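Local coordinates for protein ribokinase, putative (PDB 3B1R) that probably acts as a nucleoside kinase of the ribokinase family, phosphorylating nucleosides such as inosine with ATP and magnesium, at residues R249-I254 with K291-G296. Residues are numbered along the deposited sequence; the frame is centred on the assembly and turned at random.
Sequences RAERVI and KIAHQG. With AMP (adenosine monophosphate), chain H.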
loop_
_atom_site.group_PDB
_atom_site.type_symbol
_atom_site.label_atom_id
_atom_site.label_comp_id
_atom_site.label_asym_id
_atom_site.label_seq_id
_atom_site.Cartn_x
_atom_site.Cartn_y
_atom_site.Cartn_z
ATOM N N ARG A 249 -4.453 3.461 26.779
ATOM C CA ARG A 249 -3.308 2.639 26.359
ATOM C C ARG A 249 -3.786 1.284 25.827
ATOM O O ARG A 249 -4.630 0.624 26.436
ATOM C CB ARG A 249 -2.295 2.462 27.494
ATOM C CG ARG A 249 -0.906 2.100 27.008
ATOM C CD ARG A 249 0.008 1.671 28.144
ATOM N NE ARG A 249 0.549 0.343 27.871
ATOM C CZ ARG A 249 1.563 0.101 27.046
ATOM N NH1 ARG A 249 2.183 1.107 26.430
ATOM N NH2 ARG A 249 1.964 -1.144 26.849
ATOM N N ALA A 250 -3.268 0.895 24.666
ATOM C CA ALA A 250 -3.773 -0.280 23.970
ATOM C C ALA A 250 -3.216 -1.554 24.583
ATOM O O ALA A 250 -2.022 -1.617 24.861
ATOM C CB ALA A 250 -3.409 -0.205 22.494
ATOM N N GLU A 251 -4.080 -2.552 24.787
ATOM C CA GLU A 251 -3.664 -3.905 25.218
ATOM C C GLU A 251 -2.460 -4.350 24.384
ATOM O O GLU A 251 -1.474 -4.881 24.906
ATOM C CB GLU A 251 -4.833 -4.903 25.040
ATOM C CG GLU A 251 -4.462 -6.391 25.158
ATOM C CD GLU A 251 -5.557 -7.352 24.669
ATOM O OE1 GLU A 251 -6.602 -6.892 24.162
ATOM O OE2 GLU A 251 -5.363 -8.585 24.788
ATOM N N ARG A 252 -2.586 -4.137 23.076
ATOM C CA ARG A 252 -1.514 -4.281 22.091
ATOM C C ARG A 252 -1.979 -3.543 20.835
ATOM O O ARG A 252 -3.152 -3.186 20.737
ATOM C CB ARG A 252 -1.217 -5.757 21.797
ATOM C CG ARG A 252 -2.426 -6.625 21.518
ATOM C CD ARG A 252 -2.069 -8.118 21.613
ATOM N NE ARG A 252 -3.105 -9.039 21.117
ATOM C CZ ARG A 252 -4.378 -8.723 20.862
ATOM N NH1 ARG A 252 -5.224 -9.648 20.421
ATOM N NH2 ARG A 252 -4.823 -7.492 21.051
ATOM N N VAL A 253 -1.061 -3.299 19.898
ATOM C CA VAL A 253 -1.384 -2.629 18.649
ATOM C C VAL A 253 -1.220 -3.617 17.486
ATOM O O VAL A 253 -0.097 -4.031 17.162
ATOM C CB VAL A 253 -0.511 -1.361 18.449
ATOM C CG1 VAL A 253 -0.895 -0.619 17.176
ATOM C CG2 VAL A 253 -0.621 -0.431 19.665
ATOM N N ILE A 254 -2.355 -3.992 16.889
ATOM C CA ILE A 254 -2.433 -4.944 15.773
ATOM C C ILE A 254 -2.822 -4.288 14.444
ATOM O O ILE A 254 -2.185 -4.538 13.422
ATOM C CB ILE A 254 -3.453 -6.086 16.071
ATOM C CG1 ILE A 254 -3.013 -6.907 17.291
ATOM C CG2 ILE A 254 -3.692 -6.977 14.837
ATOM C CD1 ILE A 254 -1.805 -7.787 17.071
ATOM N N LYS A 291 -10.504 -1.405 19.526
ATOM C CA LYS A 291 -10.446 -1.880 18.138
ATOM C C LYS A 291 -9.015 -2.220 17.708
ATOM O O LYS A 291 -8.790 -3.246 17.058
ATOM C CB LYS A 291 -11.070 -0.881 17.153
ATOM C CG LYS A 291 -11.338 -1.482 15.753
ATOM C CD LYS A 291 -10.541 -0.828 14.635
ATOM C CE LYS A 291 -9.072 -1.185 14.603
ATOM N NZ LYS A 291 -8.796 -2.581 14.101
ATOM N N ILE A 292 -8.069 -1.350 18.068
ATOM C CA ILE A 292 -6.677 -1.443 17.603
ATOM C C ILE A 292 -6.005 -2.759 18.007
ATOM O O ILE A 292 -4.932 -3.096 17.510
ATOM C CB ILE A 292 -5.831 -0.232 18.090
ATOM C CG1 ILE A 292 -4.641 0.011 17.163
ATOM C CG2 ILE A 292 -5.367 -0.412 19.544
ATOM C CD1 ILE A 292 -4.028 1.401 17.314
ATOM N N ALA A 293 -6.640 -3.489 18.920
ATOM C CA ALA A 293 -6.106 -4.756 19.401
ATOM C C ALA A 293 -6.556 -5.929 18.520
ATOM O O ALA A 293 -6.209 -7.077 18.789
ATOM C CB ALA A 293 -6.520 -4.983 20.863
ATOM N N HIS A 294 -7.334 -5.635 17.478
ATOM C CA HIS A 294 -7.860 -6.671 16.581
ATOM C C HIS A 294 -7.737 -6.283 15.105
ATOM O O HIS A 294 -7.782 -5.099 14.759
ATOM C CB HIS A 294 -9.301 -7.044 16.966
ATOM C CG HIS A 294 -9.457 -7.358 18.423
ATOM N ND1 HIS A 294 -9.320 -8.635 18.927
ATOM C CD2 HIS A 294 -9.673 -6.552 19.490
ATOM C CE1 HIS A 294 -9.484 -8.605 20.239
ATOM N NE2 HIS A 294 -9.689 -7.352 20.606
ATOM N N GLN A 295 -7.561 -7.299 14.258
ATOM C CA GLN A 295 -7.313 -7.146 12.817
ATOM C C GLN A 295 -8.587 -6.835 12.021
ATOM O O GLN A 295 -9.518 -7.640 11.972
ATOM C CB GLN A 295 -6.592 -8.410 12.275
ATOM C CG GLN A 295 -6.343 -8.467 10.755
ATOM C CD GLN A 295 -5.489 -7.311 10.226
ATOM O OE1 GLN A 295 -4.522 -6.889 10.869
ATOM N NE2 GLN A 295 -5.844 -6.806 9.040
ATOM N N GLY A 296 -8.619 -5.663 11.388
ATOM C CA GLY A 296 -9.783 -5.238 10.628
ATOM C C GLY A 296 -10.686 -4.297 11.407
ATOM O O GLY A 296 -10.577 -4.179 12.627
HETATM P P AMP H . -6.930 7.794 14.507
HETATM O O1P AMP H . -8.043 7.676 13.493
HETATM O O2P AMP H . -5.722 6.984 14.116
HETATM O O3P AMP H . -6.645 9.219 14.920
HETATM O "O5'" AMP H . -7.487 7.047 15.806
HETATM C "C5'" AMP H . -8.756 7.400 16.311
HETATM C "C4'" AMP H . -8.758 7.232 17.815
HETATM O "O4'" AMP H . -8.603 5.840 18.113
HETATM C "C3'" AMP H . -7.643 7.966 18.560
HETATM O "O3'" AMP H . -7.923 9.345 18.874
HETATM C "C2'" AMP H . -7.565 7.099 19.800
HETATM O "O2'" AMP H . -8.637 7.361 20.724
HETATM C "C1'" AMP H . -7.764 5.700 19.260
HETATM N N9 AMP H . -6.406 5.246 18.888
HETATM C C8 AMP H . -5.809 5.301 17.678
HETATM N N7 AMP H . -4.537 4.813 17.742
HETATM C C5 AMP H . -4.307 4.457 19.027
HETATM C C6 AMP H . -3.186 3.872 19.798
HETATM N N6 AMP H . -2.016 3.573 19.190
HETATM N N1 AMP H . -3.361 3.663 21.124
HETATM C C2 AMP H . -4.517 3.957 21.751
HETATM N N3 AMP H . -5.578 4.483 21.109
HETATM C C4 AMP H . -5.537 4.742 19.774
#
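I292 turns CG1 anti to its backbone N (chi1 -155°), which brings CG1 and CD1 obliquely across V253 and sets CG2 against A250. I292 CD1 lies 3.7 Å from V253 CG1. On the other branch, I292 CG2 is 3.5 Å from A250 CB. In this ribokinase-like (PfkB) fold the contact joins the loop between strand 242-245 and helix 259-272 to the turn that follows helix 277-291, beside the pocket of a bound AMP. I292 CD1 also reaches the adenine, 3.5 Å from AMP N7; N119, T228 and S285 are among the residues that hydrogen-bond this nucleotide. A type I beta turn runs from K291 to H294 and presents two carbonyls to 249-254. The nearly straight bond from I254 N to I292 O, 2.8 Å, fastens the backbones together, whereas R252 O is buried with no polar partner. R252 places CG between its N and C (chi1 48°), and the chain, extended from there to NE, carries the guanidinium to A293, NH2 coming within 2.7 Å of A293 O in an oblique approach. A293 CB sits at the edge of this flat group, in its plane, but at 3.0 Å from R252 NH2 the modelled spacing is tight and the exact guanidinium position somewhat doubtful. E251 OE2 lies over one face and I254 CG1 over the other, each nearer the border of the group than its centre. R252 NH2 and E251 OE1 make a long, charge-only pair, OE1 standing well out of the guanidinium plane. I254 CG2 abuts Q295, 3.9 Å from Q295 N, the two side chains roughly perpendicular. Within 291-296, K291 NZ bridges the carbonyls of H294 and G296 and also bonds D255 O; NZ meets H294 O at 2.8 Å, nearly in line with its C=O bond.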